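PDB 6EHI: nuclease NucT, which is a PLD-like protein whose chain folds into a mixed beta-sheet flanked by helices and pairs with a second copy of itself. Local coordinates for residues V109-D114 with E143-A148; D45-I50 with Q74-Y79; F10-P13 with D18-N21. The protein carries 1 engineered substitution. All coordinates share one frame; numbering follows the deposited sequence.

Contact 1 of 3, residues V109-D114 with E143-A148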
loop_
_atom_site.group_PDB
_atom_site.type_symbol
_atom_site.label_atom_id
_atom_site.label_comp_id
_atom_site.label_asym_id
_atom_site.label_seq_id
_atom_site.Cartn_x
_atom_site.Cartn_y
_atom_site.Cartn_z
ATOM N N VAL A 109 -3.028 6.952 2.255
ATOM C CA VAL A 109 -4.444 6.885 2.536
ATOM C C VAL A 109 -5.033 8.252 2.338
ATOM O O VAL A 109 -4.460 9.213 2.847
ATOM C CB VAL A 109 -4.622 6.410 3.983
ATOM C CG1 VAL A 109 -6.057 6.577 4.449
ATOM C CG2 VAL A 109 -4.191 4.970 4.131
ATOM N N ALA A 110 -6.170 8.316 1.643
ATOM C CA ALA A 110 -6.930 9.563 1.592
ATOM C C ALA A 110 -8.416 9.287 1.970
ATOM O O ALA A 110 -9.039 8.365 1.407
ATOM C CB ALA A 110 -6.872 10.202 0.282
ATOM N N ILE A 111 -8.910 9.992 2.976
ATOM C CA ILE A 111 -10.332 9.883 3.367
ATOM C C ILE A 111 -11.049 11.164 2.925
ATOM O O ILE A 111 -10.728 12.246 3.402
ATOM C CB ILE A 111 -10.480 9.725 4.845
ATOM C CG1 ILE A 111 -9.560 8.602 5.440
ATOM C CG2 ILE A 111 -11.942 9.400 5.178
ATOM C CD1 ILE A 111 -9.428 8.623 6.918
ATOM N N ILE A 112 -12.088 11.025 2.139
ATOM C CA ILE A 112 -12.754 12.165 1.554
ATOM C C ILE A 112 -14.152 12.269 2.193
ATOM O O ILE A 112 -14.953 11.330 2.065
ATOM C CB ILE A 112 -12.929 12.021 0.019
ATOM C CG1 ILE A 112 -11.618 11.710 -0.717
ATOM C CG2 ILE A 112 -13.530 13.292 -0.572
ATOM C CD1 ILE A 112 -10.453 12.599 -0.337
ATOM N N ASP A 113 -14.448 13.412 2.824
ATOM C CA ASP A 113 -15.744 13.619 3.487
ATOM C C ASP A 113 -16.029 12.344 4.385
ATOM O O ASP A 113 -15.164 11.830 5.124
ATOM C CB ASP A 113 -16.818 13.883 2.439
ATOM C CG ASP A 113 -16.537 15.143 1.504
ATOM O OD1 ASP A 113 -15.713 16.054 1.852
ATOM O OD2 ASP A 113 -17.198 15.289 0.441
ATOM N N ASP A 114 -17.243 11.819 4.344
ATOM C CA ASP A 114 -17.455 10.477 5.033
ATOM C C ASP A 114 -17.748 9.470 3.954
ATOM O O ASP A 114 -18.480 8.489 4.150
ATOM C CB ASP A 114 -18.594 10.585 6.061
ATOM C CG ASP A 114 -19.881 11.291 5.484
ATOM O OD1 ASP A 114 -19.808 11.968 4.415
ATOM O OD2 ASP A 114 -20.965 11.167 6.123
ATOM N N GLU A 143 -18.194 1.055 6.847
ATOM C CA GLU A 143 -17.458 0.497 7.958
ATOM C C GLU A 143 -15.983 0.780 7.812
ATOM O O GLU A 143 -15.327 1.184 8.805
ATOM C CB GLU A 143 -17.719 -1.027 8.177
ATOM C CG GLU A 143 -17.180 -1.493 9.519
ATOM C CD GLU A 143 -17.433 -2.950 9.828
ATOM O OE1 GLU A 143 -18.088 -3.610 8.979
ATOM O OE2 GLU A 143 -16.913 -3.418 10.891
ATOM N N THR A 144 -15.446 0.578 6.599
ATOM C CA THR A 144 -13.998 0.913 6.339
ATOM C C THR A 144 -13.727 2.404 6.532
ATOM O O THR A 144 -12.718 2.763 7.151
ATOM C CB THR A 144 -13.690 0.533 4.917
ATOM O OG1 THR A 144 -13.956 -0.826 4.748
ATOM C CG2 THR A 144 -12.214 0.734 4.503
ATOM N N ILE A 145 -14.594 3.252 5.994
ATOM C CA ILE A 145 -14.440 4.700 6.150
ATOM C C ILE A 145 -14.457 5.090 7.616
ATOM O O ILE A 145 -13.585 5.837 8.071
ATOM C CB ILE A 145 -15.444 5.551 5.309
ATOM C CG1 ILE A 145 -15.193 5.351 3.822
ATOM C CG2 ILE A 145 -15.348 7.046 5.677
ATOM C CD1 ILE A 145 -16.316 5.687 2.824
ATOM N N LEU A 146 -15.441 4.625 8.405
ATOM C CA LEU A 146 -15.515 4.983 9.856
ATOM C C LEU A 146 -14.292 4.509 10.605
ATOM O O LEU A 146 -13.757 5.181 11.487
ATOM C CB LEU A 146 -16.784 4.428 10.535
ATOM C CG LEU A 146 -18.065 4.990 9.973
ATOM C CD1 LEU A 146 -19.250 4.175 10.500
ATOM C CD2 LEU A 146 -18.241 6.469 10.309
ATOM N N LYS A 147 -13.831 3.299 10.317
ATOM C CA LYS A 147 -12.689 2.853 10.997
ATOM C C LYS A 147 -11.430 3.717 10.580
ATOM O O LYS A 147 -10.652 4.115 11.477
ATOM C CB LYS A 147 -12.409 1.382 10.685
ATOM C CG LYS A 147 -11.010 0.905 11.085
ATOM C CD LYS A 147 -10.783 -0.587 10.973
ATOM C CE LYS A 147 -11.308 -1.372 12.153
ATOM N NZ LYS A 147 -10.812 -2.788 12.149
ATOM N N ALA A 148 -11.270 3.991 9.302
ATOM C CA ALA A 148 -10.123 4.778 8.866
ATOM C C ALA A 148 -10.166 6.163 9.529
ATOM O O ALA A 148 -9.129 6.574 10.025
ATOM C CB ALA A 148 -10.086 4.904 7.405
#
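Helix 142-158 packs on the mixed sheet of this PLD-like fold partly through I111 of strand 108-112, which meets I145 and A148, while I145 also reaches D114 just past the strand's end. With CG1 anti to its carbonyl carbon (chi1 -50°) and the chain extended beyond it, I111 sends CD1 to the A148 end of the segment, 3.8 Å from A148 CB and 3.7 Å from A148 C. The CG2 branch goes the other way, to I145 CG2 at 4.2 Å, and the two isoleucine side chains run past one another in opposite senses. Both branches of I145 then meet backbone: CG2 and CD1 each lie 3.8 Å from D114 O, whereas the D114 carboxylate takes no part, its end being turned from the helix. V117 of strand 116-120 gives T144 and I145 a second support.

The turn after the strand is held from elsewhere. D113 OD1 accepts from the backbone N of both E32 and S33, and D113 OD2 accepts from that of R31. K147 forms a salt bridge with E15 of the second subunit, and A148 packs on L9 of that subunit.

Across the contact itself methyl groups meet methyl groups and backbone. Shape, rather than directional polar bonding, therefore fits helix to strand here, and at A148 the I111 CD1 methyl comes up against both the CB methyl and the helix backbone.

Contact 2 of 3, residues D45-I50 with Q74-Y79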
loop_
_atom_site.group_PDB
_atom_site.type_symbol
_atom_site.label_atom_id
_atom_site.label_comp_id
_atom_site.label_asym_id
_atom_site.label_seq_id
_atom_site.Cartn_x
_atom_site.Cartn_y
_atom_site.Cartn_z
ATOM N N ASP A 45 0.967 17.872 -9.118
ATOM C CA ASP A 45 -0.410 17.993 -9.562
ATOM C C ASP A 45 -1.373 17.590 -8.469
ATOM O O ASP A 45 -2.410 18.246 -8.309
ATOM C CB ASP A 45 -0.730 17.241 -10.866
ATOM C CG ASP A 45 0.095 17.761 -12.099
ATOM O OD1 ASP A 45 0.517 18.936 -12.114
ATOM O OD2 ASP A 45 0.310 16.963 -13.013
ATOM N N ILE A 46 -1.030 16.575 -7.665
ATOM C CA ILE A 46 -1.932 16.225 -6.570
ATOM C C ILE A 46 -1.935 17.358 -5.507
ATOM O O ILE A 46 -2.966 17.586 -4.904
ATOM C CB ILE A 46 -1.508 14.892 -5.894
ATOM C CG1 ILE A 46 -1.574 13.727 -6.902
ATOM C CG2 ILE A 46 -2.470 14.537 -4.777
ATOM C CD1 ILE A 46 -0.962 12.424 -6.486
ATOM N N ALA A 47 -0.789 17.938 -5.233
ATOM C CA ALA A 47 -0.709 19.064 -4.302
ATOM C C ALA A 47 -1.590 20.231 -4.809
ATOM O O ALA A 47 -2.269 20.885 -4.035
ATOM C CB ALA A 47 0.706 19.528 -4.072
ATOM N N ARG A 48 -1.530 20.498 -6.104
ATOM C CA ARG A 48 -2.354 21.616 -6.651
ATOM C C ARG A 48 -3.804 21.288 -6.456
ATOM O O ARG A 48 -4.563 22.153 -6.165
ATOM C CB ARG A 48 -1.967 21.942 -8.107
ATOM C CG ARG A 48 -0.735 22.799 -8.143
ATOM C CD ARG A 48 -0.509 23.441 -9.511
ATOM N NE ARG A 48 0.154 22.459 -10.372
ATOM C CZ ARG A 48 1.471 22.249 -10.380
ATOM N NH1 ARG A 48 2.267 22.936 -9.550
ATOM N NH2 ARG A 48 1.984 21.296 -11.163
ATOM N N ALA A 49 -4.184 20.022 -6.537
ATOM C CA ALA A 49 -5.559 19.602 -6.350
ATOM C C ALA A 49 -6.015 19.821 -4.919
ATOM O O ALA A 49 -7.155 20.297 -4.668
ATOM C CB ALA A 49 -5.751 18.130 -6.753
ATOM N N ILE A 50 -5.123 19.554 -3.961
ATOM C CA ILE A 50 -5.345 19.909 -2.558
ATOM C C ILE A 50 -5.533 21.417 -2.338
ATOM O O ILE A 50 -6.552 21.823 -1.743
ATOM C CB ILE A 50 -4.264 19.325 -1.644
ATOM C CG1 ILE A 50 -4.337 17.807 -1.603
ATOM C CG2 ILE A 50 -4.377 19.875 -0.263
ATOM C CD1 ILE A 50 -3.059 17.164 -1.056
ATOM N N GLN A 74 11.943 18.216 -2.026
ATOM C CA GLN A 74 11.086 17.658 -3.082
ATOM C C GLN A 74 9.736 17.311 -2.477
ATOM O O GLN A 74 8.783 17.070 -3.249
ATOM C CB GLN A 74 11.660 16.381 -3.700
ATOM C CG GLN A 74 12.584 16.632 -4.898
ATOM C CD GLN A 74 13.840 17.280 -4.451
ATOM O OE1 GLN A 74 14.662 16.633 -3.797
ATOM N NE2 GLN A 74 14.007 18.572 -4.779
ATOM N N SER A 75 9.648 17.299 -1.152
ATOM C CA SER A 75 8.326 17.051 -0.481
ATOM C C SER A 75 7.426 18.214 -0.641
ATOM O O SER A 75 7.865 19.352 -0.678
ATOM C CB SER A 75 8.482 16.730 0.976
ATOM O OG SER A 75 7.196 16.697 1.663
ATOM N N THR A 76 6.135 17.929 -0.785
ATOM C CA THR A 76 5.085 18.948 -0.864
ATOM C C THR A 76 4.773 19.639 0.490
ATOM O O THR A 76 4.007 20.610 0.505
ATOM C CB THR A 76 3.774 18.405 -1.419
ATOM O OG1 THR A 76 3.354 17.282 -0.620
ATOM C CG2 THR A 76 3.869 17.924 -2.862
ATOM N N ILE A 77 5.299 19.124 1.602
ATOM C CA ILE A 77 4.929 19.659 2.918
ATOM C C ILE A 77 5.154 21.176 3.015
ATOM O O ILE A 77 4.277 21.872 3.477
ATOM C CB ILE A 77 5.532 18.846 4.113
ATOM C CG1 ILE A 77 4.880 19.255 5.409
ATOM C CG2 ILE A 77 7.069 18.865 4.170
ATOM C CD1 ILE A 77 5.148 18.286 6.530
ATOM N N GLY A 78 6.319 21.630 2.531
ATOM C CA GLY A 78 6.624 23.057 2.524
ATOM C C GLY A 78 5.696 23.884 1.667
ATOM O O GLY A 78 5.287 24.937 2.058
ATOM N N TYR A 79 5.303 23.342 0.536
ATOM C CA TYR A 79 4.415 23.983 -0.446
ATOM C C TYR A 79 3.013 24.099 0.159
ATOM O O TYR A 79 2.345 25.059 -0.079
ATOM C CB TYR A 79 4.527 23.180 -1.784
ATOM C CG TYR A 79 3.670 23.580 -2.978
ATOM C CD1 TYR A 79 3.867 24.799 -3.653
ATOM C CD2 TYR A 79 2.703 22.702 -3.491
ATOM C CE1 TYR A 79 3.087 25.157 -4.758
ATOM C CE2 TYR A 79 1.932 23.051 -4.600
ATOM C CZ TYR A 79 2.130 24.271 -5.228
ATOM O OH TYR A 79 1.360 24.583 -6.316
#
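Y79 reaches from helix 77-80 across to A47 and R48 on helix 44-54. From CB, which points toward the other helix, CG stands anti to the backbone N (chi1 177°), which carries the ring across to A47 so that its CD2-CE2 edge meets the methyl. CD2 comes first and CE2 next, each 3.8 Å from A47 CB. That methyl lies in the ring plane, so it is the edge of the tyrosine and not a face that it touches. At the tip, Y79 OH sits 3.3 Å from R48 CG and 3.7 Å from R48 NH1, contacts of proximity and not of hydrogen bonding; the guanidinium and the ring are turned 77° to each other. A bend about the CG-CD bond of R48 turns the guanidinium back, and its NH2 binds D45 OD1 at 2.9 Å in a salt bridge within the helix.

Helix 44-54 is the crossover between the parallel strands 33-38 and 59-65, and segment 74-79 belongs to the next connection, from 59-65 to 86-91. The contact thus joins two successive beta-alpha-beta links. T76 adds its methyl, CG2 lying 3.7 Å from A47 CB, while its OG1 turns to hydrogen-bond partners at Y64 OH and F41 O. Just before it, S75 OG accepts from I77 N in a nearly straight capping bond (3.1 Å, 172°) at the turn into the helix. K51, one turn on from A47, makes a cation-pi contact with the Y79 ring.

Contact 3 of 3, residues F10-P13 with D18-N21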
loop_
_atom_site.group_PDB
_atom_site.type_symbol
_atom_site.label_atom_id
_atom_site.label_comp_id
_atom_site.label_asym_id
_atom_site.label_seq_id
_atom_site.Cartn_x
_atom_site.Cartn_y
_atom_site.Cartn_z
ATOM N N PHE A 10 -7.663 -0.180 -9.022
ATOM C CA PHE A 10 -6.821 0.161 -10.122
ATOM C C PHE A 10 -5.476 -0.552 -9.991
ATOM O O PHE A 10 -4.795 -0.472 -8.992
ATOM C CB PHE A 10 -6.579 1.653 -10.196
ATOM C CG PHE A 10 -7.833 2.484 -10.251
ATOM C CD1 PHE A 10 -8.458 2.857 -9.077
ATOM C CD2 PHE A 10 -8.423 2.828 -11.472
ATOM C CE1 PHE A 10 -9.638 3.568 -9.114
ATOM C CE2 PHE A 10 -9.605 3.555 -11.518
ATOM C CZ PHE A 10 -10.193 3.913 -10.330
ATOM N N VAL A 11 -5.076 -1.202 -11.080
ATOM C CA VAL A 11 -3.822 -1.903 -11.080
ATOM C C VAL A 11 -2.886 -1.105 -11.985
ATOM O O VAL A 11 -3.102 -0.972 -13.223
ATOM C CB VAL A 11 -3.886 -3.399 -11.493
ATOM C CG1 VAL A 11 -2.470 -3.966 -11.492
ATOM C CG2 VAL A 11 -4.947 -4.196 -10.663
ATOM N N LEU A 12 -1.820 -0.614 -11.394
ATOM C CA LEU A 12 -0.838 0.181 -12.091
ATOM C C LEU A 12 0.356 -0.685 -12.540
ATOM O O LEU A 12 0.659 -1.670 -11.896
ATOM C CB LEU A 12 -0.363 1.331 -11.179
ATOM C CG LEU A 12 -1.372 2.415 -10.899
ATOM C CD1 LEU A 12 -2.347 1.912 -9.818
ATOM C CD2 LEU A 12 -0.745 3.721 -10.515
ATOM N N PRO A 13 0.995 -0.376 -13.689
ATOM C CA PRO A 13 0.813 0.825 -14.495
ATOM C C PRO A 13 -0.350 0.786 -15.490
ATOM O O PRO A 13 -0.679 1.789 -16.094
ATOM C CB PRO A 13 2.140 0.906 -15.271
ATOM C CG PRO A 13 2.509 -0.540 -15.459
ATOM C CD PRO A 13 2.071 -1.248 -14.233
ATOM N N ASP A 18 -6.125 6.406 -15.145
ATOM C CA ASP A 18 -7.430 6.285 -14.464
ATOM C C ASP A 18 -7.261 6.367 -12.944
ATOM O O ASP A 18 -8.156 6.911 -12.273
ATOM C CB ASP A 18 -8.163 4.977 -14.784
ATOM C CG ASP A 18 -8.677 4.901 -16.192
ATOM O OD1 ASP A 18 -8.652 5.967 -16.900
ATOM O OD2 ASP A 18 -9.085 3.752 -16.561
ATOM N N ALA A 19 -6.183 5.744 -12.431
ATOM C CA ALA A 19 -5.854 5.815 -10.984
ATOM C C ALA A 19 -5.617 7.245 -10.505
ATOM O O ALA A 19 -6.247 7.707 -9.511
ATOM C CB ALA A 19 -4.687 4.934 -10.663
ATOM N N LEU A 20 -4.741 7.956 -11.213
ATOM C CA LEU A 20 -4.435 9.332 -10.844
ATOM C C LEU A 20 -5.689 10.146 -10.906
ATOM O O LEU A 20 -6.034 10.846 -9.897
ATOM C CB LEU A 20 -3.307 9.908 -11.680
ATOM C CG LEU A 20 -2.822 11.286 -11.350
ATOM C CD1 LEU A 20 -2.383 11.353 -9.898
ATOM C CD2 LEU A 20 -1.705 11.707 -12.295
ATOM N N ASN A 21 -6.406 10.030 -12.021
ATOM C CA ASN A 21 -7.581 10.847 -12.248
ATOM C C ASN A 21 -8.633 10.550 -11.168
ATOM O O ASN A 21 -9.307 11.474 -10.729
ATOM C CB ASN A 21 -8.181 10.626 -13.705
ATOM C CG ASN A 21 -7.311 11.185 -14.852
ATOM O OD1 ASN A 21 -6.444 12.019 -14.680
ATOM N ND2 ASN A 21 -7.572 10.694 -16.061
#
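In F10 and L12 chi1 (-55° and -70°) places CG across from the carbonyl carbon, and from this common setting both side chains come to A19 of helix 16-28. In F10 the second torsion then stands the ring so that one of its faces is presented to the helix. A19 CA lies over that face, 4.2 Å from the F10 ring centroid and 21° off the normal, a CH-pi contact displaced toward the rim. Closer to the strand, the F10 CB and A19 CB atoms meet at 3.8 Å. Farther out along the ring, the CD2-CE2 side meets D18, which lies on the same side of the ring plane as A19: F10 CE2 is 3.8 Å from D18 CB and 3.7 Å from D18 O, the latter approached obliquely, and the F10 and D18 side chains run nearly perpendicular to one another. L12 closes on the same methyl from its own place on the strand, with CD1 3.9 Å and CD2 4.1 Å from A19 CB.

This is a helix that folds back onto the strand before it after a short turn, a local beta-alpha unit. Strand 7-12 is an outermost strand within its chain, joined to strand 134-139 by backbone bonds of F10 with L136 and L12 with E134. F129 of helix 126-130 packs on L12, A19 and L20, and P13, which follows a cis peptide bond, packs on L94 of the second subunit.

A single alanine methyl thus serves as the common seat of two larger apolar side chains, and the ring face receives the A19 C-H of the helix backbone, consistent with an attachment made mainly by dispersion and shape.

Along the chain the contacts follow in series: contact 3 closes before contact 2 opens, and contact 2 before contact 1. Their centres lie 19 to 21 Å apart. Contacts 1 and 3 both reach the mixed sheet, through strands 108-112 and 7-12, and both touch the second subunit; their nearest atoms are about 10 Å apart. Contact 2 lies across the chain's centre from contact 1 and touches no other chain of the assembly, joining instead the connections around strand 59-65. Contacts 2 and 3 meet directly, I46 CD1 lying 3.8 Å from L20 CD1, so packing between helices 44-54 and 16-28 ties contact 2 to the subunit-facing contact 3.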